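PDB 1XMX: Card1 endonuclease domain-containing protein from Vibrio cholerae, which is of unknown function but probably binds nucleic acid and carries a domain of the PDDEXK endonuclease clan. Local coordinates for residues A[8-13]-A[31-36]; A[12-17]-A[148-153]; A[73-78]-A[102-107]; A[91-96]-A[113-118]. All blocks are in the same frame, centred on the assembly; numbering follows the deposited sequence.

Contacts 1 and 4 belong to one mixed sheet, in which strands 4-9 and 88-92 run side by side in parallel; their centres lie 11 Å apart, and Asp11 OD2 reaches Gly96 N at 2.9 Å. Contact 3 joins two helices packed on that sheet, with Ala104 CB 3.7 Å from Phe91 CZ and 4.1 Å from Ile9 CD1. Contact 2 shares Gln12 and Asp13 with contact 1 but does not touch the helix pair, its centre 24 Å from that of contact 3. Arg16 ties contact 2 to contact 4 through Asn92 and Val118. A magnesium ion lies about 10 Å from the side chain of Ile9 and about 13 Å from that of Ala93.

Contact 1 (A[8-13]-A[31-36]); sequences GIIDQD and IIFIGD
Ile9 turns CG1 anti to its carbonyl carbon (chi1 -51°), and a further bend about the next bond (chi2 -59°) folds CD1 back over the neighbouring strand. There the methyl lies 3.6 Å from Ile34 CB and also meets Ile34 CD1, the two chains passing at a slant. Ile10 works on the reverse side of the sheet. Its CG1 and CD1 both bear on Phe33 CB, CD1 at 3.7 Å, and the two side chains cross at about a right angle. Between these apolar pairs the backbones run parallel. Gly8 N donates to Ile32 O at 3.0 Å, Ile34 N donates to Gly8 O at 2.8 Å, and Ile10 N closes the series on Ile34 O at 3.0 Å. Two CA-H groups add softer contacts, Phe33 to Gly8 O and Ile9 to Ile34 O, so each of these carbonyl oxygens meets one N-H and one C-H. The strands are the two beta members of a beta-alpha-beta crossover through helix 15-22, within the parallel part of a mixed, Rossmann-like sheet. Helix 40-52 covers the Ile10 and Phe33 side through Ile42 and Leu46, whereas Ile9 faces Ala104 on helix 98-110. Ile31 CD1 packs against the bare backbone of Gly8, 4.1 Å from Gly8 N. Ile31 CG1 also sits over the centre of the Phe33 ring. Past Ile10 the first chain leaves the sheet, and on the other segment Asp36 OD2 makes a salt bridge with Arg100.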
loop_
_atom_site.group_PDB
_atom_site.type_symbol
_atom_site.label_atom_id
_atom_site.label_comp_id
_atom_site.label_asym_id
_atom_site.label_seq_id
_atom_site.Cartn_x
_atom_site.Cartn_y
_atom_site.Cartn_z
ATOM N N GLY A 8 10.574 -5.485 21.628
ATOM C CA GLY A 8 9.979 -6.250 20.527
ATOM C C GLY A 8 11.023 -7.097 19.877
ATOM O O GLY A 8 12.210 -6.827 20.049
ATOM N N ILE A 9 10.606 -8.159 19.187
ATOM C CA ILE A 9 11.567 -9.082 18.567
ATOM C C ILE A 9 11.480 -8.851 17.055
ATOM O O ILE A 9 10.422 -9.003 16.463
ATOM C CB ILE A 9 11.290 -10.582 18.856
ATOM C CG1 ILE A 9 11.090 -10.891 20.367
ATOM C CG2 ILE A 9 12.455 -11.448 18.327
ATOM C CD1 ILE A 9 12.177 -10.552 21.131
ATOM N N ILE A 10 12.575 -8.405 16.453
ATOM C CA ILE A 10 12.577 -8.169 15.018
ATOM C C ILE A 10 12.317 -9.461 14.239
ATOM O O ILE A 10 12.833 -10.545 14.572
ATOM C CB ILE A 10 13.908 -7.504 14.533
ATOM C CG1 ILE A 10 13.937 -5.996 14.875
ATOM C CG2 ILE A 10 14.080 -7.657 12.965
ATOM C CD1 ILE A 10 15.309 -5.401 14.771
ATOM N N ASP A 11 11.509 -9.339 13.192
ATOM C CA ASP A 11 11.456 -10.373 12.175
ATOM C C ASP A 11 11.353 -9.743 10.783
ATOM O O ASP A 11 11.588 -8.556 10.660
ATOM C CB ASP A 11 10.398 -11.458 12.476
ATOM C CG ASP A 11 8.959 -10.973 12.328
ATOM O OD1 ASP A 11 8.733 -9.872 11.781
ATOM O OD2 ASP A 11 8.051 -11.717 12.771
ATOM N N GLN A 12 11.055 -10.537 9.746
ATOM C CA GLN A 12 11.000 -10.027 8.392
ATOM C C GLN A 12 9.708 -9.266 8.124
ATOM O O GLN A 12 9.622 -8.526 7.185
ATOM C CB GLN A 12 11.190 -11.143 7.375
ATOM C CG GLN A 12 12.384 -12.054 7.690
ATOM C CD GLN A 12 13.782 -11.369 7.669
ATOM O OE1 GLN A 12 14.249 -10.935 6.600
ATOM N NE2 GLN A 12 14.478 -11.324 8.856
ATOM N N ASP A 13 8.707 -9.408 8.974
ATOM C CA ASP A 13 7.559 -8.498 8.869
ATOM C C ASP A 13 7.235 -7.803 10.201
ATOM O O ASP A 13 6.362 -8.253 10.910
ATOM C CB ASP A 13 6.356 -9.299 8.332
ATOM C CG ASP A 13 5.154 -8.479 8.156
ATOM O OD1 ASP A 13 5.055 -7.324 8.648
ATOM O OD2 ASP A 13 4.257 -8.983 7.525
ATOM N N ILE A 31 11.672 2.020 22.473
ATOM C CA ILE A 31 11.602 0.580 22.283
ATOM C C ILE A 31 12.983 0.030 22.087
ATOM O O ILE A 31 13.830 0.626 21.402
ATOM C CB ILE A 31 10.677 0.179 21.081
ATOM C CG1 ILE A 31 10.672 -1.354 20.847
ATOM C CG2 ILE A 31 11.052 0.996 19.780
ATOM C CD1 ILE A 31 9.479 -1.898 20.008
ATOM N N ILE A 32 13.188 -1.157 22.638
ATOM C CA ILE A 32 14.411 -1.912 22.393
ATOM C C ILE A 32 14.009 -3.089 21.582
ATOM O O ILE A 32 13.127 -3.886 21.991
ATOM C CB ILE A 32 15.048 -2.402 23.743
ATOM C CG1 ILE A 32 15.420 -1.177 24.569
ATOM C CG2 ILE A 32 16.241 -3.388 23.547
ATOM C CD1 ILE A 32 15.766 -1.458 25.973
ATOM N N PHE A 33 14.635 -3.181 20.408
ATOM C CA PHE A 33 14.373 -4.302 19.511
ATOM C C PHE A 33 15.428 -5.345 19.840
ATOM O O PHE A 33 16.569 -5.004 20.044
ATOM C CB PHE A 33 14.525 -3.863 18.061
ATOM C CG PHE A 33 13.493 -2.884 17.604
ATOM C CD1 PHE A 33 12.208 -3.311 17.285
ATOM C CD2 PHE A 33 13.818 -1.558 17.434
ATOM C CE1 PHE A 33 11.249 -2.399 16.815
ATOM C CE2 PHE A 33 12.861 -0.646 16.978
ATOM C CZ PHE A 33 11.592 -1.073 16.662
ATOM N N ILE A 34 15.025 -6.600 19.899
ATOM C CA ILE A 34 15.927 -7.727 20.084
ATOM C C ILE A 34 16.068 -8.407 18.707
ATOM O O ILE A 34 15.081 -8.576 18.019
ATOM C CB ILE A 34 15.328 -8.724 21.093
ATOM C CG1 ILE A 34 15.442 -8.167 22.510
ATOM C CG2 ILE A 34 16.016 -10.124 21.024
ATOM C CD1 ILE A 34 14.426 -8.757 23.458
ATOM N N GLY A 35 17.288 -8.731 18.268
ATOM C CA GLY A 35 17.478 -9.343 16.948
ATOM C C GLY A 35 18.882 -9.935 16.878
ATOM O O GLY A 35 19.705 -9.702 17.772
ATOM N N ASP A 36 19.178 -10.682 15.814
ATOM C CA ASP A 36 20.541 -11.124 15.593
ATOM C C ASP A 36 21.312 -10.163 14.699
ATOM O O ASP A 36 20.722 -9.228 14.142
ATOM C CB ASP A 36 20.569 -12.560 15.085
ATOM C CG ASP A 36 20.084 -12.701 13.655
ATOM O OD1 ASP A 36 20.228 -11.791 12.837
ATOM O OD2 ASP A 36 19.579 -13.765 13.318
#

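Contact 2 (A[12-17]-A[148-153]); sequences QDPVRL and LTIFGA
Phe151 reaches from the end of helix 144-150 to the loop that leads into helix 15-22, and its ring touches Gln12, Asp13 and Val15 in turn. From CB, the first torsion (chi1 -74°) sets CG anti to the carbonyl carbon, and the ring then extends toward residues 12-15. Along one side CD1 skirts Gln12 O, and CE1 comes closer to that oxygen, at 3.5 Å, on an oblique line. Along the other, CE2 rests against Val15 CG2 at 3.6 Å, the two side chains crossing at about a right angle. At the tip, CZ meets Asp13 OD1 at 3.5 Å; the oxygen lies at the ring edge, near its plane, while the carboxylate is turned 72° from the ring. Ile150 CG2 sits over one ring face, offset toward the rim, and also touches Pro14 CD at 4.0 Å. Behind Phe151 the helix ends in a Schellman motif, with Gly152 as C-prime residue and Ala153 N bonded to Leu148 O. The chain then enters strand 154-156 of a second sheet, so the contact lies where the N-terminal sheet domain meets the next part of the fold. Asp13 OD2 accepts a hydrogen bond from Leu335 N in that part. No hydrogen bond joins the two segments; cohesion comes from apolar packing and, probably, from weak attraction between the electropositive ring rim and Asp13 OD1.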
loop_
_atom_site.group_PDB
_atom_site.type_symbol
_atom_site.label_atom_id
_atom_site.label_comp_id
_atom_site.label_asym_id
_atom_site.label_seq_id
_atom_site.Cartn_x
_atom_site.Cartn_y
_atom_site.Cartn_z
ATOM N N GLN A 12 11.055 -10.537 9.746
ATOM C CA GLN A 12 11.000 -10.027 8.392
ATOM C C GLN A 12 9.708 -9.266 8.124
ATOM O O GLN A 12 9.622 -8.526 7.185
ATOM C CB GLN A 12 11.190 -11.143 7.375
ATOM C CG GLN A 12 12.384 -12.054 7.690
ATOM C CD GLN A 12 13.782 -11.369 7.669
ATOM O OE1 GLN A 12 14.249 -10.935 6.600
ATOM N NE2 GLN A 12 14.478 -11.324 8.856
ATOM N N ASP A 13 8.707 -9.408 8.974
ATOM C CA ASP A 13 7.559 -8.498 8.869
ATOM C C ASP A 13 7.235 -7.803 10.201
ATOM O O ASP A 13 6.362 -8.253 10.910
ATOM C CB ASP A 13 6.356 -9.299 8.332
ATOM C CG ASP A 13 5.154 -8.479 8.156
ATOM O OD1 ASP A 13 5.055 -7.324 8.648
ATOM O OD2 ASP A 13 4.257 -8.983 7.525
ATOM N N PRO A 14 7.979 -6.739 10.568
ATOM C CA PRO A 14 7.888 -6.157 11.900
ATOM C C PRO A 14 6.994 -4.946 12.037
ATOM O O PRO A 14 7.159 -4.188 12.972
ATOM C CB PRO A 14 9.316 -5.722 12.159
ATOM C CG PRO A 14 9.834 -5.338 10.779
ATOM C CD PRO A 14 9.017 -6.064 9.770
ATOM N N VAL A 15 6.033 -4.772 11.153
ATOM C CA VAL A 15 5.154 -3.621 11.228
ATOM C C VAL A 15 4.389 -3.469 12.549
ATOM O O VAL A 15 4.123 -2.377 12.991
ATOM C CB VAL A 15 4.102 -3.697 10.105
ATOM C CG1 VAL A 15 3.088 -2.551 10.248
ATOM C CG2 VAL A 15 4.793 -3.596 8.747
ATOM N N ARG A 16 4.006 -4.575 13.149
ATOM C CA ARG A 16 3.203 -4.545 14.357
ATOM C C ARG A 16 4.061 -4.192 15.596
ATOM O O ARG A 16 3.520 -4.040 16.675
ATOM C CB ARG A 16 2.459 -5.891 14.536
ATOM C CG ARG A 16 1.251 -6.036 13.607
ATOM C CD ARG A 16 0.757 -7.451 13.723
ATOM N NE ARG A 16 1.766 -8.393 13.227
ATOM C CZ ARG A 16 1.948 -9.604 13.720
ATOM N NH1 ARG A 16 1.189 -10.026 14.723
ATOM N NH2 ARG A 16 2.907 -10.370 13.228
ATOM N N LEU A 17 5.372 -4.039 15.429
ATOM C CA LEU A 17 6.250 -3.446 16.484
ATOM C C LEU A 17 6.281 -1.932 16.411
ATOM O O LEU A 17 6.626 -1.270 17.384
ATOM C CB LEU A 17 7.675 -3.961 16.356
ATOM C CG LEU A 17 7.871 -5.460 16.475
ATOM C CD1 LEU A 17 9.372 -5.829 16.373
ATOM C CD2 LEU A 17 7.239 -6.002 17.788
ATOM N N LEU A 148 7.036 1.501 3.049
ATOM C CA LEU A 148 8.091 1.149 2.124
ATOM C C LEU A 148 9.444 1.103 2.809
ATOM O O LEU A 148 10.231 0.171 2.548
ATOM C CB LEU A 148 8.114 2.047 0.889
ATOM C CG LEU A 148 6.804 2.035 0.079
ATOM C CD1 LEU A 148 6.801 3.099 -0.993
ATOM C CD2 LEU A 148 6.540 0.687 -0.543
ATOM N N THR A 149 9.733 2.087 3.664
ATOM C CA THR A 149 10.998 2.110 4.364
ATOM C C THR A 149 11.163 0.809 5.157
ATOM O O THR A 149 12.189 0.124 5.081
ATOM C CB THR A 149 11.060 3.288 5.323
ATOM O OG1 THR A 149 10.943 4.470 4.552
ATOM C CG2 THR A 149 12.381 3.296 6.132
ATOM N N ILE A 150 10.149 0.473 5.920
ATOM C CA ILE A 150 10.220 -0.730 6.730
ATOM C C ILE A 150 10.635 -1.930 5.903
ATOM O O ILE A 150 11.428 -2.751 6.386
ATOM C CB ILE A 150 8.907 -1.022 7.462
ATOM C CG1 ILE A 150 8.707 0.029 8.566
ATOM C CG2 ILE A 150 8.925 -2.478 8.028
ATOM C CD1 ILE A 150 7.355 -0.074 9.285
ATOM N N PHE A 151 10.099 -2.042 4.680
ATOM C CA PHE A 151 10.384 -3.208 3.846
ATOM C C PHE A 151 11.532 -3.072 2.843
ATOM O O PHE A 151 11.669 -3.880 1.921
ATOM C CB PHE A 151 9.113 -3.718 3.182
ATOM C CG PHE A 151 8.195 -4.427 4.146
ATOM C CD1 PHE A 151 8.383 -5.764 4.445
ATOM C CD2 PHE A 151 7.144 -3.764 4.747
ATOM C CE1 PHE A 151 7.566 -6.406 5.327
ATOM C CE2 PHE A 151 6.322 -4.416 5.618
ATOM C CZ PHE A 151 6.525 -5.737 5.908
ATOM N N GLY A 152 12.352 -2.049 3.031
ATOM C CA GLY A 152 13.626 -1.962 2.317
ATOM C C GLY A 152 13.596 -1.269 0.978
ATOM O O GLY A 152 14.535 -1.426 0.173
ATOM N N ALA A 153 12.554 -0.471 0.774
ATOM C CA ALA A 153 12.257 0.175 -0.481
ATOM C C ALA A 153 12.113 1.653 -0.161
ATOM O O ALA A 153 12.134 2.055 1.006
ATOM C CB ALA A 153 10.951 -0.374 -1.069
#

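Contact 3 (A[73-78]-A[102-107]); sequences SAIREL and LSAYEV
Ile75 and Val107 point at each other from neighbouring helices, and their side chains pass obliquely. Ile75 CG2 lies 3.9 Å from Val107 CG1, while CD1, at the end of the other branch, drops onto Ala104 CB at 3.8 Å. The axes of the segments 73-78 and 102-107 approach to 9.3 Å and cross at -39°, with the chains running broadly the same way. Val107 CG1, anti to its backbone N (chi1 177°), pushes in close to the other helix and meets Arg76 CA at 3.7 Å. The Arg76 chain bends at chi3, and Val107 CG1 lies over one face of its guanidinium. Helices 68-85 and 98-110 flank strand 88-92 in the chain and pack over the same face of the Rossmann-like sheet. At the exposed border Glu106 makes its salt bridge with Lys72, and its OE1 stays 4.8 Å from Arg76 NH2, too far for a bond. A formic acid molecule, probably from the crystallisation liquor, lies near Arg76. The joint therefore relies on buried methyl packing, with charge pairing between Arg76 and Glu106 at most a long-range electrostatic effect.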
loop_
_atom_site.group_PDB
_atom_site.type_symbol
_atom_site.label_atom_id
_atom_site.label_comp_id
_atom_site.label_asym_id
_atom_site.label_seq_id
_atom_site.Cartn_x
_atom_site.Cartn_y
_atom_site.Cartn_z
ATOM N N SER A 73 19.427 -16.612 28.426
ATOM C CA SER A 73 20.510 -15.990 29.149
ATOM C C SER A 73 20.806 -14.520 28.697
ATOM O O SER A 73 20.996 -13.625 29.549
ATOM C CB SER A 73 21.737 -16.852 28.979
ATOM O OG SER A 73 22.359 -16.864 30.195
ATOM N N ALA A 74 20.871 -14.279 27.380
ATOM C CA ALA A 74 21.121 -12.930 26.884
ATOM C C ALA A 74 19.975 -12.022 27.324
ATOM O O ALA A 74 20.192 -10.935 27.825
ATOM C CB ALA A 74 21.286 -12.932 25.305
ATOM N N ILE A 75 18.747 -12.513 27.215
ATOM C CA ILE A 75 17.591 -11.679 27.516
ATOM C C ILE A 75 17.399 -11.412 29.008
ATOM O O ILE A 75 16.911 -10.352 29.407
ATOM C CB ILE A 75 16.297 -12.240 26.849
ATOM C CG1 ILE A 75 16.461 -12.216 25.307
ATOM C CG2 ILE A 75 15.037 -11.440 27.327
ATOM C CD1 ILE A 75 15.407 -13.059 24.494
ATOM N N ARG A 76 17.758 -12.379 29.834
ATOM C CA ARG A 76 17.678 -12.192 31.274
ATOM C C ARG A 76 18.684 -11.128 31.746
ATOM O O ARG A 76 18.379 -10.351 32.620
ATOM C CB ARG A 76 17.915 -13.515 31.978
ATOM C CG ARG A 76 17.413 -13.532 33.372
ATOM C CD ARG A 76 17.308 -14.971 33.872
ATOM N NE ARG A 76 16.006 -15.592 33.554
ATOM C CZ ARG A 76 14.855 -15.310 34.183
ATOM N NH1 ARG A 76 14.837 -14.392 35.176
ATOM N NH2 ARG A 76 13.733 -15.962 33.840
ATOM N N GLU A 77 19.871 -11.097 31.147
ATOM C CA GLU A 77 20.819 -10.000 31.363
ATOM C C GLU A 77 20.219 -8.629 31.026
ATOM O O GLU A 77 20.339 -7.696 31.782
ATOM C CB GLU A 77 22.092 -10.214 30.530
ATOM C CG GLU A 77 23.133 -11.006 31.262
ATOM C CD GLU A 77 24.471 -11.117 30.506
ATOM O OE1 GLU A 77 24.969 -10.045 30.036
ATOM O OE2 GLU A 77 25.022 -12.278 30.421
ATOM N N LEU A 78 19.612 -8.521 29.856
ATOM C CA LEU A 78 18.849 -7.345 29.502
ATOM C C LEU A 78 17.754 -7.052 30.538
ATOM O O LEU A 78 17.632 -5.903 31.003
ATOM C CB LEU A 78 18.214 -7.508 28.115
ATOM C CG LEU A 78 17.277 -6.356 27.726
ATOM C CD1 LEU A 78 18.140 -5.116 27.569
ATOM C CD2 LEU A 78 16.545 -6.685 26.412
ATOM N N LEU A 102 9.291 -17.221 22.480
ATOM C CA LEU A 102 8.964 -17.922 23.694
ATOM C C LEU A 102 10.083 -17.868 24.740
ATOM O O LEU A 102 9.802 -17.976 25.918
ATOM C CB LEU A 102 8.568 -19.369 23.417
ATOM C CG LEU A 102 7.318 -19.476 22.552
ATOM C CD1 LEU A 102 6.961 -20.917 22.406
ATOM C CD2 LEU A 102 6.212 -18.714 23.234
ATOM N N SER A 103 11.327 -17.673 24.318
ATOM C CA SER A 103 12.410 -17.473 25.273
ATOM C C SER A 103 12.223 -16.114 25.950
ATOM O O SER A 103 12.281 -16.036 27.158
ATOM C CB SER A 103 13.771 -17.489 24.580
ATOM O OG SER A 103 13.978 -18.720 23.923
ATOM N N ALA A 104 12.015 -15.056 25.153
ATOM C CA ALA A 104 11.731 -13.733 25.687
ATOM C C ALA A 104 10.480 -13.731 26.553
ATOM O O ALA A 104 10.473 -13.073 27.582
ATOM C CB ALA A 104 11.583 -12.723 24.579
ATOM N N TYR A 105 9.414 -14.411 26.109
ATOM C CA TYR A 105 8.184 -14.513 26.927
ATOM C C TYR A 105 8.453 -15.045 28.362
ATOM O O TYR A 105 7.921 -14.478 29.389
ATOM C CB TYR A 105 7.113 -15.380 26.238
ATOM C CG TYR A 105 5.765 -15.411 26.984
ATOM C CD1 TYR A 105 5.515 -16.303 28.033
ATOM C CD2 TYR A 105 4.757 -14.520 26.653
ATOM C CE1 TYR A 105 4.264 -16.298 28.734
ATOM C CE2 TYR A 105 3.534 -14.527 27.332
ATOM C CZ TYR A 105 3.296 -15.410 28.361
ATOM O OH TYR A 105 2.037 -15.350 29.000
ATOM N N GLU A 106 9.248 -16.123 28.447
ATOM C CA GLU A 106 9.543 -16.741 29.765
ATOM C C GLU A 106 10.238 -15.709 30.665
ATOM O O GLU A 106 9.872 -15.528 31.821
ATOM C CB GLU A 106 10.416 -17.996 29.641
ATOM C CG GLU A 106 10.656 -18.721 30.989
ATOM C CD GLU A 106 11.821 -19.742 30.960
ATOM O OE1 GLU A 106 12.936 -19.355 30.522
ATOM O OE2 GLU A 106 11.650 -20.927 31.389
ATOM N N VAL A 107 11.258 -15.053 30.124
ATOM C CA VAL A 107 12.028 -14.093 30.894
ATOM C C VAL A 107 11.124 -12.932 31.357
ATOM O O VAL A 107 11.029 -12.620 32.548
ATOM C CB VAL A 107 13.249 -13.535 30.093
ATOM C CG1 VAL A 107 13.965 -12.494 30.924
ATOM C CG2 VAL A 107 14.207 -14.677 29.701
#

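Contact 4 (A[91-96]-A[113-118]); sequences FNASCG and WPIFVV
Ala93 CB, Ile115 CG2 and Val117 CG2 form the apolar centre, with Ala93 CB 3.6 Å from Val117 CG2. Ile115 CG2 also meets Phe91 CD2 at 3.8 Å, the two side chains slanting across one another, and helix 98-110 covers this side through Leu101, Ala104 and Tyr105. On the reverse of the sheet, Phe116 holds CG between its backbone N and carbonyl carbon (chi1 69°). Its ring lies over the neighbouring strand, and Asn92 CA makes a CH-pi contact 3.9 Å from the ring centroid. The backbones pair in parallel, as the two strands of the beta-alpha-beta unit through helix 98-110: Phe91 N to Pro114 O, Phe116 N to Phe91 O, then Ala93 N to Phe116 O at 2.8 Å. After Asn92 the first chain leaves the strand. Ser94 OG accepts from Val118 N at 2.8 Å in a nearly straight bond (175°) and donates to Asn92 OD1 at 2.6 Å. That same Asn92 oxygen takes Ser94 N at 2.8 Å, an Asx turn, while Asn92 ND2 bonds to Arg16 O. A buried serine hydroxyl thus stands in for a strand carbonyl, carrying the bonding of strand 115-118 past its partner's end; the Asn92 bond would orient it.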
loop_
_atom_site.group_PDB
_atom_site.type_symbol
_atom_site.label_atom_id
_atom_site.label_comp_id
_atom_site.label_asym_id
_atom_site.label_seq_id
_atom_site.Cartn_x
_atom_site.Cartn_y
_atom_site.Cartn_z
ATOM N N PHE A 91 6.122 -5.879 26.847
ATOM C CA PHE A 91 6.663 -6.773 25.859
ATOM C C PHE A 91 5.601 -6.901 24.740
ATOM O O PHE A 91 4.462 -7.352 24.963
ATOM C CB PHE A 91 7.032 -8.132 26.467
ATOM C CG PHE A 91 7.521 -9.176 25.427
ATOM C CD1 PHE A 91 8.356 -8.805 24.355
ATOM C CD2 PHE A 91 7.165 -10.523 25.559
ATOM C CE1 PHE A 91 8.798 -9.788 23.412
ATOM C CE2 PHE A 91 7.592 -11.476 24.667
ATOM C CZ PHE A 91 8.429 -11.121 23.585
ATOM N N ASN A 92 5.992 -6.437 23.572
ATOM C CA ASN A 92 5.220 -6.616 22.376
ATOM C C ASN A 92 5.646 -7.956 21.729
ATOM O O ASN A 92 6.736 -8.072 21.157
ATOM C CB ASN A 92 5.489 -5.473 21.409
ATOM C CG ASN A 92 4.642 -5.573 20.114
ATOM O OD1 ASN A 92 4.190 -6.685 19.721
ATOM N ND2 ASN A 92 4.458 -4.427 19.425
ATOM N N ALA A 93 4.799 -8.952 21.880
ATOM C CA ALA A 93 5.043 -10.287 21.401
ATOM C C ALA A 93 4.430 -10.522 20.019
ATOM O O ALA A 93 4.162 -11.672 19.662
ATOM C CB ALA A 93 4.410 -11.299 22.405
ATOM N N SER A 94 4.192 -9.460 19.258
ATOM C CA SER A 94 3.560 -9.582 17.941
ATOM C C SER A 94 4.466 -10.288 16.882
ATOM O O SER A 94 3.961 -10.888 15.910
ATOM C CB SER A 94 3.165 -8.188 17.403
ATOM O OG SER A 94 2.263 -7.540 18.286
ATOM N N CYS A 95 5.777 -10.163 17.036
ATOM C CA CYS A 95 6.680 -10.549 15.979
ATOM C C CYS A 95 7.788 -11.461 16.507
ATOM O O CYS A 95 8.027 -11.534 17.706
ATOM C CB CYS A 95 7.316 -9.302 15.358
ATOM S SG CYS A 95 6.116 -8.173 14.635
ATOM N N GLY A 96 8.462 -12.145 15.600
ATOM C CA GLY A 96 9.680 -12.880 15.929
ATOM C C GLY A 96 9.505 -14.369 15.736
ATOM O O GLY A 96 8.411 -14.939 15.961
ATOM N N TRP A 113 6.150 -8.241 33.799
ATOM C CA TRP A 113 5.976 -7.142 32.898
ATOM C C TRP A 113 4.844 -7.510 31.970
ATOM O O TRP A 113 4.693 -8.666 31.646
ATOM C CB TRP A 113 7.258 -6.892 32.118
ATOM C CG TRP A 113 8.291 -6.215 32.956
ATOM C CD1 TRP A 113 8.074 -5.302 33.993
ATOM C CD2 TRP A 113 9.711 -6.390 32.875
ATOM N NE1 TRP A 113 9.290 -4.914 34.533
ATOM C CE2 TRP A 113 10.300 -5.551 33.843
ATOM C CE3 TRP A 113 10.545 -7.150 32.053
ATOM C CZ2 TRP A 113 11.669 -5.467 34.004
ATOM C CZ3 TRP A 113 11.919 -7.075 32.249
ATOM C CH2 TRP A 113 12.454 -6.245 33.211
ATOM N N PRO A 114 3.974 -6.542 31.640
ATOM C CA PRO A 114 2.837 -6.798 30.749
ATOM C C PRO A 114 3.271 -7.234 29.378
ATOM O O PRO A 114 4.343 -6.823 28.864
ATOM C CB PRO A 114 2.065 -5.461 30.693
ATOM C CG PRO A 114 2.599 -4.610 31.844
ATOM C CD PRO A 114 3.993 -5.169 32.194
ATOM N N ILE A 115 2.432 -8.073 28.776
ATOM C CA ILE A 115 2.754 -8.663 27.473
ATOM C C ILE A 115 1.525 -8.577 26.583
ATOM O O ILE A 115 0.436 -8.956 27.011
ATOM C CB ILE A 115 3.173 -10.181 27.592
ATOM C CG1 ILE A 115 4.436 -10.360 28.481
ATOM C CG2 ILE A 115 3.465 -10.730 26.192
ATOM C CD1 ILE A 115 4.589 -11.765 29.082
ATOM N N PHE A 116 1.687 -8.093 25.359
ATOM C CA PHE A 116 0.562 -7.978 24.449
ATOM C C PHE A 116 0.976 -8.428 23.069
ATOM O O PHE A 116 2.184 -8.505 22.773
ATOM C CB PHE A 116 0.051 -6.532 24.397
ATOM C CG PHE A 116 1.012 -5.565 23.723
ATOM C CD1 PHE A 116 1.064 -5.461 22.325
ATOM C CD2 PHE A 116 1.856 -4.771 24.467
ATOM C CE1 PHE A 116 1.909 -4.579 21.684
ATOM C CE2 PHE A 116 2.712 -3.868 23.831
ATOM C CZ PHE A 116 2.722 -3.748 22.433
ATOM N N VAL A 117 -0.037 -8.720 22.234
ATOM C CA VAL A 117 0.095 -9.087 20.827
ATOM C C VAL A 117 -0.940 -8.327 20.010
ATOM O O VAL A 117 -2.083 -8.218 20.413
ATOM C CB VAL A 117 -0.111 -10.596 20.582
ATOM C CG1 VAL A 117 -0.157 -10.883 19.086
ATOM C CG2 VAL A 117 1.061 -11.426 21.171
ATOM N N VAL A 118 -0.510 -7.778 18.876
ATOM C CA VAL A 118 -1.428 -7.268 17.819
ATOM C C VAL A 118 -1.781 -8.407 16.871
ATOM O O VAL A 118 -0.946 -8.934 16.136
ATOM C CB VAL A 118 -0.750 -6.207 16.994
ATOM C CG1 VAL A 118 -1.771 -5.607 15.959
ATOM C CG2 VAL A 118 -0.149 -5.128 17.918
#